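Local coordinates for protein 5-carboxymethyl-2-hydroxymuconate semialdehyde dehydrogenase (Thermus thermophilus, PDB 2D4E) that probably oxidises 5-carboxymethyl-2-hydroxymuconate semialdehyde to the corresponding acid with NAD as cofactor, as a member of the aldehyde dehydrogenase family, at residues V18-L22 with V108-L112; S38-F44 with A59-E65; L427-N431 with L452-E457. All coordinates share one frame. Residues are numbered along the deposited sequence.

Contact 1 of 3, residues V18-L22 with V108-L112; sequences VRRRL and VMECL
Two alpha-helical segments cross here, and the contact between them is almost wholly apolar. Both have regular helical backbone angles, with the i to i+4 bonds Leu-22 N to Val-18 O (3.1 Å) and Leu-112 N to Val-108 O (2.9 Å). The short axes approach to 10.1 Å at a crossing angle of -68°. The CA atoms of Val-18 and Met-109 come nearest, at 6.5 Å. About 312 Å² is buried.

Val-18 and Leu-22, one turn apart, pack against Val-108, Met-109 and Leu-112. Val-18 (chi1 t) sets its CB 3.6 Å from Val-108 CG1. Its CG1 lies 4.2 Å from Met-109 CB and 4.4 Å from Leu-112 CD1. Leu-22 (m, t) spreads its two methyls: CD1 is 4.1 Å from Leu-112 CD1, and CD2 is 4.0 Å from Met-109 CE. Leu-112 is also m, t. Met-109 is t, t, m: extended to SD, with the last bond turning CE toward Leu-22.

The one charged side chain in the contact is Arg-19 (t, t, m). It lays a face of its guanidinium over Leu-112, with NH2 3.1 Å from CD2. Its NH1 makes a salt bridge to Asp-48.

This steeply crossed helix-helix packing joins N-terminal helix 12-24 to helix 103-114. The Leu-112 side chain is about 8 Å from a bound sodium ion. Phe-203 of helix 203-214 touches Leu-22 and Met-109, while Leu-55 of strand 53-59 touches Arg-19 and Leu-112.

Contact 2 of 3, residues S38-F44 with A59-E65; sequences SESGETF and ARGGERE
This contact belongs to the open end of a two-stranded antiparallel beta hairpin, strands 43-48 and 53-59. Here the chain enters the hairpin from a type I turn and leaves it into helix 63-80. Thr-43 and Ala-59 form a non-hydrogen-bonded antiparallel pair, CA to CA 4.3 Å. Beyond it, Arg-60 N donates to Glu-42 O at 3.0 Å. Phe-44 (chi1 p) turns its ring edge to Ala-59 O, 3.4 Å from CE2. Its ring also meets that of Phe-228.

The turn runs from Ser-38 to Gly-41 and is closed by Gly-41 N to Ser-38 O, 3.0 Å. Gly-41 has positive phi (79°), which favours glycine. Ser-40 OG (chi1 p) accepts from Glu-42 N at 3.2 Å, an ST turn. Ser-38 OG (chi1 m) donates to Arg-60 O at 2.8 Å.

Glu-65 (m, p) ties the turn to the helix start. OE1 accepts from Glu-39 N at 2.7 Å, and OE2 accepts from Gly-62 N, the N-cap residue, at 2.7 Å.

Charges line the exposed side. Glu-39 OE2 makes a salt bridge with Arg-64 NH1 at 3.2 Å. Glu-42 OE1 and Arg-60 NH1 form a long salt bridge at 3.8 Å, of charges only: the oxygen lies well out of the guanidinium plane and no N-H points at it. Arg-60 NH2 bridges to Glu-231.

Waters bridge the two segments. One links Ser-40 OG and Arg-60 O, 3.0 Å from each. Another accepts from Ser-40 N at 3.0 Å and donates to Glu-65 OE1 at 2.7 Å.

Contact 3 of 3, residues L427-N431 with L452-E457; sequences LRKAN and LALELE
The amide of Asn-431 makes two hydrogen bonds to the backbone where helix 446-455 ends. Asn-431 ND2 donates to Glu-455 O at 3.1 Å, and Asn-431 OD1 accepts from Glu-457 N at 2.9 Å. With chi1 m and chi2 -19°, the one side chain spans Leu-456 and pairs with the main chain on both sides of it. Leu-456 is the first residue past the helix to leave helical angles (-71/124), so the amide meets the chain as it straightens. The nearest CA atoms are those of Asn-431 and Glu-457, at 5.9 Å.

The carboxylates bond outside the contact. Glu-457 OE1 lies 3.3 Å from Asn-431 CB, but its salt bridge is to Lys-479. Glu-455 makes salt bridges to Arg-152 and Arg-82 of two different neighbouring subunits.

Apolar packing lies beside the amide. Leu-427 (t, p) places CD2 3.5 Å from Glu-455 CB, CD1 3.7 Å from Leu-456 CD2, and CB 4.0 Å from Leu-452 CD2. Ala-430 CB sits 3.6 Å from Leu-456 CD2. Leu-452 and Leu-456 are both m, t. About 325 Å² is buried.

Helix 423-431 links parallel strands 414-420 and 438-442 in a beta-alpha-beta unit of the mixed sheet. The contact joins it to the next helix, 446-455, which leads to strand 460-463. Leu-452 and Leu-456 touch Val-441 of strand 438-442, and Ala-430 touches Leu-279 and Leu-312.

How the contacts relate
Contacts 1 and 2 share one side of the chain. Their centres are 22 Å apart and their nearest atoms about 9 Å apart. Contact 2 is nested within the loop that contact 1 closes, and the 43-48/53-59 hairpin connects them: it opens at contact 2, and its Leu-55 packs on contact 1. The side chains of Leu-112 and Phe-44 each lie about 8 Å from a bound sodium ion, and the latter about 9 Å from the bound NAD. Ser-46 and Leu-47 of the hairpin and Asp-113 belong to a sodium site. Contact 3 lies across the chain's centre, 42 Å and 46 Å from them between centres. It alone meets other subunits.

Contact 1 of 3, residues V18-L22 with V108-L112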
ATOM      1  N   VAL C  18     -46.200  -7.986  11.541  1.00 26.65           N
ATOM      2  CA  VAL C  18     -45.247  -8.626  10.640  1.00 25.60           C
ATOM      3  C   VAL C  18     -45.673 -10.064  10.380  1.00 26.59           C
ATOM      4  O   VAL C  18     -45.728 -10.508   9.231  1.00 28.85           O
ATOM      5  CB  VAL C  18     -43.819  -8.627  11.242  1.00 27.17           C
ATOM      6  CG1 VAL C  18     -42.880  -9.449  10.377  1.00 22.91           C
ATOM      7  CG2 VAL C  18     -43.307  -7.196  11.366  1.00 24.76           C
ATOM      8  N   ARG C  19     -45.985 -10.785  11.450  1.00 23.66           N
ATOM      9  CA  ARG C  19     -46.404 -12.174  11.323  1.00 26.01           C
ATOM     10  C   ARG C  19     -47.581 -12.293  10.363  1.00 27.01           C
ATOM     11  O   ARG C  19     -47.637 -13.202   9.532  1.00 28.75           O
ATOM     12  CB  ARG C  19     -46.793 -12.742  12.694  1.00 25.98           C
ATOM     13  CG  ARG C  19     -47.147 -14.225  12.667  1.00 30.14           C
ATOM     14  CD  ARG C  19     -47.640 -14.723  14.020  1.00 33.74           C
ATOM     15  NE  ARG C  19     -46.585 -14.827  15.028  1.00 31.13           N
ATOM     16  CZ  ARG C  19     -45.638 -15.761  15.028  1.00 37.23           C
ATOM     17  NH1 ARG C  19     -45.601 -16.680  14.069  1.00 28.39           N
ATOM     18  NH2 ARG C  19     -44.737 -15.789  16.000  1.00 35.78           N
ATOM     19  N   ARG C  20     -48.516 -11.360  10.479  1.00 29.56           N
ATOM     20  CA  ARG C  20     -49.705 -11.359   9.642  1.00 28.72           C
ATOM     21  C   ARG C  20     -49.415 -11.053   8.171  1.00 27.31           C
ATOM     22  O   ARG C  20     -50.006 -11.663   7.283  1.00 23.84           O
ATOM     23  CB  ARG C  20     -50.726 -10.371  10.214  1.00 34.27           C
ATOM     24  CG  ARG C  20     -52.029 -10.287   9.449  1.00 43.14           C
ATOM     25  CD  ARG C  20     -53.152  -9.736  10.328  1.00 51.85           C
ATOM     26  NE  ARG C  20     -52.742  -8.574  11.117  1.00 56.58           N
ATOM     27  CZ  ARG C  20     -52.628  -8.572  12.445  1.00 57.61           C
ATOM     28  NH1 ARG C  20     -52.892  -9.675  13.139  1.00 52.78           N
ATOM     29  NH2 ARG C  20     -52.255  -7.466  13.083  1.00 51.70           N
ATOM     30  N   ARG C  21     -48.504 -10.121   7.903  1.00 29.76           N
ATOM     31  CA  ARG C  21     -48.185  -9.797   6.516  1.00 32.70           C
ATOM     32  C   ARG C  21     -47.467 -10.954   5.817  1.00 34.82           C
ATOM     33  O   ARG C  21     -47.604 -11.138   4.607  1.00 36.89           O
ATOM     34  CB  ARG C  21     -47.338  -8.519   6.436  1.00 35.98           C
ATOM     35  CG  ARG C  21     -48.124  -7.235   6.722  1.00 43.71           C
ATOM     36  CD  ARG C  21     -47.407  -5.996   6.178  1.00 49.82           C
ATOM     37  NE  ARG C  21     -46.226  -5.633   6.956  1.00 51.71           N
ATOM     38  CZ  ARG C  21     -46.263  -4.960   8.103  1.00 56.04           C
ATOM     39  NH1 ARG C  21     -47.428  -4.570   8.609  1.00 57.37           N
ATOM     40  NH2 ARG C  21     -45.136  -4.683   8.747  1.00 52.51           N
ATOM     41  N   LEU C  22     -46.711 -11.741   6.580  1.00 32.57           N
ATOM     42  CA  LEU C  22     -45.992 -12.878   6.013  1.00 31.73           C
ATOM     43  C   LEU C  22     -46.957 -13.949   5.528  1.00 33.39           C
ATOM     44  O   LEU C  22     -46.721 -14.599   4.510  1.00 34.58           O
ATOM     45  CB  LEU C  22     -45.048 -13.496   7.045  1.00 25.58           C
ATOM     46  CG  LEU C  22     -43.796 -12.717   7.438  1.00 26.95           C
ATOM     47  CD1 LEU C  22     -42.948 -13.583   8.351  1.00 17.27           C
ATOM     48  CD2 LEU C  22     -43.011 -12.325   6.193  1.00 21.79           C
ATOM     49  N   VAL C 108     -37.964  -8.703  13.200  1.00 17.83           N
ATOM     50  CA  VAL C 108     -39.064  -9.620  13.463  1.00 18.27           C
ATOM     51  C   VAL C 108     -39.198 -10.663  12.362  1.00 19.59           C
ATOM     52  O   VAL C 108     -39.354 -11.856  12.630  1.00 18.80           O
ATOM     53  CB  VAL C 108     -40.405  -8.863  13.604  1.00 19.85           C
ATOM     54  CG1 VAL C 108     -41.548  -9.857  13.733  1.00 21.32           C
ATOM     55  CG2 VAL C 108     -40.361  -7.949  14.827  1.00 18.04           C
ATOM     56  N   MET C 109     -39.133 -10.207  11.120  1.00 17.22           N
ATOM     57  CA  MET C 109     -39.261 -11.102   9.985  1.00 21.02           C
ATOM     58  C   MET C 109     -38.222 -12.224  10.023  1.00 17.45           C
ATOM     59  O   MET C 109     -38.565 -13.408   9.961  1.00 19.26           O
ATOM     60  CB  MET C 109     -39.116 -10.307   8.688  1.00 22.03           C
ATOM     61  CG  MET C 109     -39.394 -11.108   7.441  1.00 26.79           C
ATOM     62  SD  MET C 109     -39.358 -10.051   5.988  1.00 31.95           S
ATOM     63  CE  MET C 109     -40.777  -9.014   6.303  1.00 22.76           C
ATOM     64  N   GLU C 110     -36.951 -11.850  10.131  1.00 14.11           N
ATOM     65  CA  GLU C 110     -35.890 -12.846  10.154  1.00 19.70           C
ATOM     66  C   GLU C 110     -35.956 -13.712  11.410  1.00 18.59           C
ATOM     67  O   GLU C 110     -35.611 -14.895  11.378  1.00 16.11           O
ATOM     68  CB  GLU C 110     -34.526 -12.160  10.038  1.00 19.75           C
ATOM     69  CG  GLU C 110     -33.347 -13.111  10.146  1.00 21.78           C
ATOM     70  CD  GLU C 110     -32.085 -12.556   9.508  1.00 29.51           C
ATOM     71  OE1 GLU C 110     -30.985 -13.022   9.871  1.00 31.36           O
ATOM     72  OE2 GLU C 110     -32.193 -11.666   8.636  1.00 22.96           O
ATOM     73  N   CYS C 111     -36.406 -13.125  12.512  1.00 16.50           N
ATOM     74  CA  CYS C 111     -36.530 -13.864  13.758  1.00 16.93           C
ATOM     75  C   CYS C 111     -37.557 -14.987  13.581  1.00 18.83           C
ATOM     76  O   CYS C 111     -37.286 -16.153  13.875  1.00 17.67           O
ATOM     77  CB  CYS C 111     -36.970 -12.920  14.876  1.00 21.60           C
ATOM     78  SG  CYS C 111     -37.339 -13.745  16.427  1.00 21.30           S
ATOM     79  N   LEU C 112     -38.736 -14.626  13.084  1.00 18.61           N
ATOM     80  CA  LEU C 112     -39.802 -15.594  12.857  1.00 19.24           C
ATOM     81  C   LEU C 112     -39.406 -16.685  11.869  1.00 20.75           C
ATOM     82  O   LEU C 112     -39.728 -17.856  12.058  1.00 16.42           O
ATOM     83  CB  LEU C 112     -41.047 -14.888  12.310  1.00 19.66           C
ATOM     84  CG  LEU C 112     -41.795 -13.901  13.208  1.00 23.15           C
ATOM     85  CD1 LEU C 112     -42.988 -13.335  12.450  1.00 20.57           C
ATOM     86  CD2 LEU C 112     -42.261 -14.611  14.469  1.00 18.90           C
TER

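Contact 2 of 3, residues S38-F44 with A59-E65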
ATOM      1  N   SER C  38     -43.240 -16.633 -10.105  1.00 26.03           N
ATOM      2  CA  SER C  38     -42.598 -17.483 -11.094  1.00 25.70           C
ATOM      3  C   SER C  38     -43.621 -17.618 -12.221  1.00 31.13           C
ATOM      4  O   SER C  38     -44.822 -17.484 -11.983  1.00 29.77           O
ATOM      5  CB  SER C  38     -42.291 -18.851 -10.494  1.00 23.86           C
ATOM      6  OG  SER C  38     -41.457 -18.719  -9.361  1.00 31.05           O
ATOM      7  N   GLU C  39     -43.160 -17.868 -13.442  1.00 30.37           N
ATOM      8  CA  GLU C  39     -44.083 -18.002 -14.564  1.00 31.54           C
ATOM      9  C   GLU C  39     -45.020 -19.187 -14.360  1.00 31.34           C
ATOM     10  O   GLU C  39     -46.154 -19.176 -14.836  1.00 32.94           O
ATOM     11  CB  GLU C  39     -43.309 -18.154 -15.877  1.00 34.40           C
ATOM     12  CG  GLU C  39     -42.452 -16.935 -16.218  1.00 36.73           C
ATOM     13  CD  GLU C  39     -41.695 -17.078 -17.530  1.00 42.42           C
ATOM     14  OE1 GLU C  39     -40.820 -16.226 -17.799  1.00 41.43           O
ATOM     15  OE2 GLU C  39     -41.974 -18.031 -18.291  1.00 42.41           O
ATOM     16  N   SER C  40     -44.551 -20.198 -13.636  1.00 32.20           N
ATOM     17  CA  SER C  40     -45.350 -21.390 -13.370  1.00 29.76           C
ATOM     18  C   SER C  40     -46.387 -21.141 -12.272  1.00 29.91           C
ATOM     19  O   SER C  40     -47.307 -21.939 -12.086  1.00 31.05           O
ATOM     20  CB  SER C  40     -44.445 -22.552 -12.947  1.00 30.94           C
ATOM     21  OG  SER C  40     -43.950 -22.360 -11.631  1.00 30.71           O
ATOM     22  N   GLY C  41     -46.233 -20.038 -11.547  1.00 27.45           N
ATOM     23  CA  GLY C  41     -47.158 -19.719 -10.474  1.00 26.57           C
ATOM     24  C   GLY C  41     -46.871 -20.517  -9.211  1.00 26.35           C
ATOM     25  O   GLY C  41     -47.491 -20.302  -8.170  1.00 27.34           O
ATOM     26  N   GLU C  42     -45.924 -21.439  -9.305  1.00 23.91           N
ATOM     27  CA  GLU C  42     -45.553 -22.282  -8.179  1.00 26.13           C
ATOM     28  C   GLU C  42     -44.902 -21.521  -7.027  1.00 27.08           C
ATOM     29  O   GLU C  42     -44.232 -20.505  -7.225  1.00 25.77           O
ATOM     30  CB  GLU C  42     -44.604 -23.387  -8.644  1.00 25.93           C
ATOM     31  CG  GLU C  42     -45.278 -24.495  -9.431  1.00 38.13           C
ATOM     32  CD  GLU C  42     -44.311 -25.598  -9.826  1.00 49.43           C
ATOM     33  OE1 GLU C  42     -43.525 -26.042  -8.959  1.00 50.19           O
ATOM     34  OE2 GLU C  42     -44.343 -26.028 -11.000  1.00 57.09           O
ATOM     35  N   THR C  43     -45.115 -22.029  -5.818  1.00 23.04           N
ATOM     36  CA  THR C  43     -44.537 -21.437  -4.621  1.00 25.51           C
ATOM     37  C   THR C  43     -44.102 -22.564  -3.693  1.00 23.63           C
ATOM     38  O   THR C  43     -44.425 -23.730  -3.923  1.00 25.38           O
ATOM     39  CB  THR C  43     -45.558 -20.554  -3.856  1.00 27.94           C
ATOM     40  OG1 THR C  43     -46.655 -21.362  -3.417  1.00 25.35           O
ATOM     41  CG2 THR C  43     -46.079 -19.429  -4.738  1.00 26.87           C
ATOM     42  N   PHE C  44     -43.352 -22.214  -2.655  1.00 22.18           N
ATOM     43  CA  PHE C  44     -42.905 -23.190  -1.674  1.00 21.32           C
ATOM     44  C   PHE C  44     -43.047 -22.532  -0.304  1.00 20.20           C
ATOM     45  O   PHE C  44     -42.860 -21.324  -0.157  1.00 22.27           O
ATOM     46  CB  PHE C  44     -41.458 -23.630  -1.954  1.00 22.39           C
ATOM     47  CG  PHE C  44     -40.427 -22.552  -1.740  1.00 25.71           C
ATOM     48  CD1 PHE C  44     -39.819 -22.388  -0.496  1.00 21.47           C
ATOM     49  CD2 PHE C  44     -40.050 -21.715  -2.787  1.00 18.42           C
ATOM     50  CE1 PHE C  44     -38.849 -21.409  -0.300  1.00 21.63           C
ATOM     51  CE2 PHE C  44     -39.080 -20.730  -2.600  1.00 22.71           C
ATOM     52  CZ  PHE C  44     -38.477 -20.578  -1.355  1.00 17.23           C
ATOM     53  N   ALA C  59     -42.165 -17.440  -3.978  1.00 23.51           N
ATOM     54  CA  ALA C  59     -42.186 -17.894  -5.369  1.00 22.40           C
ATOM     55  C   ALA C  59     -41.073 -18.909  -5.630  1.00 24.67           C
ATOM     56  O   ALA C  59     -39.926 -18.713  -5.218  1.00 25.94           O
ATOM     57  CB  ALA C  59     -42.039 -16.702  -6.307  1.00 24.16           C
ATOM     58  N   ARG C  60     -41.412 -19.994  -6.318  1.00 20.25           N
ATOM     59  CA  ARG C  60     -40.440 -21.033  -6.622  1.00 23.51           C
ATOM     60  C   ARG C  60     -39.783 -20.758  -7.966  1.00 25.47           C
ATOM     61  O   ARG C  60     -40.265 -21.201  -9.006  1.00 27.11           O
ATOM     62  CB  ARG C  60     -41.126 -22.401  -6.635  1.00 21.88           C
ATOM     63  CG  ARG C  60     -40.180 -23.574  -6.825  1.00 23.03           C
ATOM     64  CD  ARG C  60     -40.894 -24.887  -6.577  1.00 23.17           C
ATOM     65  NE  ARG C  60     -40.023 -26.036  -6.802  1.00 31.94           N
ATOM     66  CZ  ARG C  60     -40.374 -27.296  -6.568  1.00 33.55           C
ATOM     67  NH1 ARG C  60     -41.583 -27.574  -6.099  1.00 34.88           N
ATOM     68  NH2 ARG C  60     -39.520 -28.281  -6.806  1.00 33.02           N
ATOM     69  N   GLY C  61     -38.675 -20.025  -7.929  1.00 28.01           N
ATOM     70  CA  GLY C  61     -37.967 -19.668  -9.147  1.00 27.58           C
ATOM     71  C   GLY C  61     -37.170 -20.779  -9.798  1.00 24.29           C
ATOM     72  O   GLY C  61     -36.635 -21.659  -9.122  1.00 22.23           O
ATOM     73  N   GLY C  62     -37.095 -20.728 -11.125  1.00 25.11           N
ATOM     74  CA  GLY C  62     -36.359 -21.727 -11.880  1.00 25.09           C
ATOM     75  C   GLY C  62     -35.511 -21.082 -12.961  1.00 26.09           C
ATOM     76  O   GLY C  62     -35.256 -19.877 -12.915  1.00 28.29           O
ATOM     77  N   GLU C  63     -35.081 -21.880 -13.936  1.00 24.54           N
ATOM     78  CA  GLU C  63     -34.251 -21.405 -15.039  1.00 24.70           C
ATOM     79  C   GLU C  63     -34.771 -20.148 -15.711  1.00 22.00           C
ATOM     80  O   GLU C  63     -33.997 -19.263 -16.056  1.00 22.39           O
ATOM     81  CB  GLU C  63     -34.112 -22.490 -16.106  1.00 31.97           C
ATOM     82  CG  GLU C  63     -33.485 -23.781 -15.622  1.00 46.21           C
ATOM     83  CD  GLU C  63     -33.338 -24.806 -16.737  1.00 56.04           C
ATOM     84  OE1 GLU C  63     -32.913 -25.946 -16.447  1.00 61.94           O
ATOM     85  OE2 GLU C  63     -33.646 -24.471 -17.903  1.00 57.06           O
ATOM     86  N   ARG C  64     -36.083 -20.082 -15.911  1.00 24.40           N
ATOM     87  CA  ARG C  64     -36.704 -18.934 -16.565  1.00 25.05           C
ATOM     88  C   ARG C  64     -36.615 -17.642 -15.767  1.00 20.65           C
ATOM     89  O   ARG C  64     -36.343 -16.578 -16.322  1.00 21.23           O
ATOM     90  CB  ARG C  64     -38.172 -19.238 -16.879  1.00 29.21           C
ATOM     91  CG  ARG C  64     -38.376 -19.964 -18.190  1.00 39.06           C
ATOM     92  CD  ARG C  64     -39.846 -20.236 -18.451  1.00 47.95           C
ATOM     93  NE  ARG C  64     -40.093 -20.472 -19.869  1.00 61.04           N
ATOM     94  CZ  ARG C  64     -39.987 -19.538 -20.811  1.00 64.42           C
ATOM     95  NH1 ARG C  64     -39.654 -18.293 -20.488  1.00 64.65           N
ATOM     96  NH2 ARG C  64     -40.226 -19.846 -22.079  1.00 68.65           N
ATOM     97  N   GLU C  65     -36.856 -17.724 -14.466  1.00 19.03           N
ATOM     98  CA  GLU C  65     -36.782 -16.533 -13.635  1.00 19.36           C
ATOM     99  C   GLU C  65     -35.318 -16.102 -13.532  1.00 14.99           C
ATOM    100  O   GLU C  65     -34.995 -14.908 -13.585  1.00 17.44           O
ATOM    101  CB  GLU C  65     -37.381 -16.814 -12.249  1.00 19.24           C
ATOM    102  CG  GLU C  65     -38.906 -17.013 -12.264  1.00 21.41           C
ATOM    103  CD  GLU C  65     -39.347 -18.333 -12.892  1.00 22.04           C
ATOM    104  OE1 GLU C  65     -40.496 -18.396 -13.384  1.00 22.05           O
ATOM    105  OE2 GLU C  65     -38.559 -19.311 -12.880  1.00 22.47           O
TER
HETATM  106  O   HOH W   1     -41.642 -20.835 -13.899  1.00 26.65           O
HETATM  107  O   HOH W   2     -40.981 -22.855 -11.361  1.00 46.57           O
HETATM  108  O   HOH W   3     -43.430 -26.062  -4.006  1.00 38.97           O

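Contact 3 of 3, residues L427-N431 with L452-E457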
ATOM      1  N   LEU C 427      -1.503 -27.543  18.908  1.00 19.68           N
ATOM      2  CA  LEU C 427      -1.419 -27.050  17.534  1.00 19.41           C
ATOM      3  C   LEU C 427      -1.710 -28.138  16.508  1.00 22.97           C
ATOM      4  O   LEU C 427      -2.446 -27.914  15.540  1.00 21.36           O
ATOM      5  CB  LEU C 427      -0.029 -26.467  17.266  1.00 19.77           C
ATOM      6  CG  LEU C 427       0.248 -25.968  15.842  1.00 21.74           C
ATOM      7  CD1 LEU C 427      -0.715 -24.830  15.499  1.00 18.74           C
ATOM      8  CD2 LEU C 427       1.698 -25.498  15.732  1.00 19.10           C
ATOM      9  N   ARG C 428      -1.120 -29.313  16.713  1.00 22.99           N
ATOM     10  CA  ARG C 428      -1.317 -30.440  15.808  1.00 24.73           C
ATOM     11  C   ARG C 428      -2.799 -30.792  15.681  1.00 22.95           C
ATOM     12  O   ARG C 428      -3.319 -30.932  14.574  1.00 19.86           O
ATOM     13  CB  ARG C 428      -0.539 -31.665  16.311  1.00 26.71           C
ATOM     14  CG  ARG C 428      -0.815 -32.949  15.537  1.00 33.21           C
ATOM     15  CD  ARG C 428       0.066 -34.103  16.024  1.00 37.14           C
ATOM     16  NE  ARG C 428      -0.209 -34.485  17.413  1.00 42.17           N
ATOM     17  CZ  ARG C 428      -1.307 -35.120  17.817  1.00 39.87           C
ATOM     18  NH1 ARG C 428      -2.248 -35.461  16.945  1.00 45.24           N
ATOM     19  NH2 ARG C 428      -1.461 -35.421  19.097  1.00 43.32           N
ATOM     20  N   LYS C 429      -3.468 -30.941  16.819  1.00 20.11           N
ATOM     21  CA  LYS C 429      -4.889 -31.280  16.832  1.00 21.12           C
ATOM     22  C   LYS C 429      -5.737 -30.138  16.276  1.00 19.82           C
ATOM     23  O   LYS C 429      -6.725 -30.374  15.578  1.00 17.80           O
ATOM     24  CB  LYS C 429      -5.349 -31.616  18.255  1.00 19.92           C
ATOM     25  CG  LYS C 429      -4.777 -32.913  18.804  1.00 28.43           C
ATOM     26  CD  LYS C 429      -5.263 -33.208  20.221  1.00 22.72           C
ATOM     27  CE  LYS C 429      -4.741 -34.569  20.682  1.00 28.68           C
ATOM     28  NZ  LYS C 429      -5.089 -34.908  22.090  1.00 26.97           N
ATOM     29  N   ALA C 430      -5.357 -28.902  16.586  1.00 18.49           N
ATOM     30  CA  ALA C 430      -6.110 -27.752  16.089  1.00 20.73           C
ATOM     31  C   ALA C 430      -6.128 -27.757  14.558  1.00 19.89           C
ATOM     32  O   ALA C 430      -7.177 -27.571  13.946  1.00 15.55           O
ATOM     33  CB  ALA C 430      -5.494 -26.446  16.608  1.00 14.77           C
ATOM     34  N   ASN C 431      -4.968 -27.990  13.947  1.00 21.29           N
ATOM     35  CA  ASN C 431      -4.859 -27.998  12.488  1.00 20.74           C
ATOM     36  C   ASN C 431      -5.296 -29.286  11.816  1.00 21.23           C
ATOM     37  O   ASN C 431      -5.410 -29.335  10.591  1.00 20.21           O
ATOM     38  CB  ASN C 431      -3.424 -27.702  12.047  1.00 18.62           C
ATOM     39  CG  ASN C 431      -3.030 -26.264  12.277  1.00 20.27           C
ATOM     40  OD1 ASN C 431      -3.889 -25.394  12.440  1.00 17.91           O
ATOM     41  ND2 ASN C 431      -1.722 -25.997  12.275  1.00 14.31           N
ATOM     42  N   LEU C 452       1.521 -19.387  18.052  1.00 23.07           N
ATOM     43  CA  LEU C 452       0.356 -20.178  17.670  1.00 19.41           C
ATOM     44  C   LEU C 452      -0.490 -19.437  16.632  1.00 18.25           C
ATOM     45  O   LEU C 452      -1.063 -20.052  15.735  1.00 16.10           O
ATOM     46  CB  LEU C 452      -0.502 -20.491  18.892  1.00 18.98           C
ATOM     47  CG  LEU C 452       0.038 -21.574  19.831  1.00 24.66           C
ATOM     48  CD1 LEU C 452      -0.807 -21.635  21.094  1.00 13.69           C
ATOM     49  CD2 LEU C 452       0.030 -22.910  19.102  1.00 19.86           C
ATOM     50  N   ALA C 453      -0.570 -18.117  16.753  1.00 17.51           N
ATOM     51  CA  ALA C 453      -1.359 -17.342  15.802  1.00 21.30           C
ATOM     52  C   ALA C 453      -0.791 -17.566  14.399  1.00 19.75           C
ATOM     53  O   ALA C 453      -1.536 -17.766  13.440  1.00 22.96           O
ATOM     54  CB  ALA C 453      -1.327 -15.856  16.170  1.00 15.49           C
ATOM     55  N   LEU C 454       0.533 -17.556  14.290  1.00 19.56           N
ATOM     56  CA  LEU C 454       1.195 -17.763  13.006  1.00 22.42           C
ATOM     57  C   LEU C 454       1.089 -19.197  12.481  1.00 20.95           C
ATOM     58  O   LEU C 454       1.018 -19.413  11.273  1.00 21.18           O
ATOM     59  CB  LEU C 454       2.673 -17.381  13.106  1.00 23.09           C
ATOM     60  CG  LEU C 454       3.460 -17.488  11.794  1.00 28.42           C
ATOM     61  CD1 LEU C 454       2.992 -16.398  10.839  1.00 28.28           C
ATOM     62  CD2 LEU C 454       4.950 -17.343  12.055  1.00 24.89           C
ATOM     63  N   GLU C 455       1.076 -20.171  13.385  1.00 21.42           N
ATOM     64  CA  GLU C 455       1.006 -21.582  12.998  1.00 23.82           C
ATOM     65  C   GLU C 455      -0.393 -22.165  12.766  1.00 23.64           C
ATOM     66  O   GLU C 455      -0.534 -23.167  12.071  1.00 28.78           O
ATOM     67  CB  GLU C 455       1.726 -22.441  14.045  1.00 28.29           C
ATOM     68  CG  GLU C 455       3.221 -22.197  14.147  1.00 36.29           C
ATOM     69  CD  GLU C 455       3.969 -22.637  12.901  1.00 40.55           C
ATOM     70  OE1 GLU C 455       3.834 -23.814  12.508  1.00 50.50           O
ATOM     71  OE2 GLU C 455       4.697 -21.813  12.315  1.00 47.27           O
ATOM     72  N   LEU C 456      -1.422 -21.559  13.349  1.00 18.87           N
ATOM     73  CA  LEU C 456      -2.786 -22.059  13.179  1.00 18.56           C
ATOM     74  C   LEU C 456      -3.309 -21.811  11.760  1.00 22.38           C
ATOM     75  O   LEU C 456      -3.331 -20.675  11.280  1.00 22.54           O
ATOM     76  CB  LEU C 456      -3.713 -21.405  14.209  1.00 18.94           C
ATOM     77  CG  LEU C 456      -3.513 -21.857  15.664  1.00 22.20           C
ATOM     78  CD1 LEU C 456      -4.197 -20.884  16.605  1.00 19.69           C
ATOM     79  CD2 LEU C 456      -4.067 -23.259  15.851  1.00 19.63           C
ATOM     80  N   GLU C 457      -3.727 -22.884  11.093  1.00 19.86           N
ATOM     81  CA  GLU C 457      -4.230 -22.781   9.729  1.00 18.38           C
ATOM     82  C   GLU C 457      -5.684 -22.332   9.755  1.00 19.42           C
ATOM     83  O   GLU C 457      -6.621 -23.133   9.852  1.00 18.28           O
ATOM     84  CB  GLU C 457      -4.059 -24.132   9.023  1.00 22.73           C
ATOM     85  CG  GLU C 457      -2.649 -24.686   9.214  1.00 23.05           C
ATOM     86  CD  GLU C 457      -2.460 -26.092   8.674  1.00 27.95           C
ATOM     87  OE1 GLU C 457      -3.377 -26.928   8.813  1.00 32.43           O
ATOM     88  OE2 GLU C 457      -1.376 -26.368   8.127  1.00 33.70           O
TER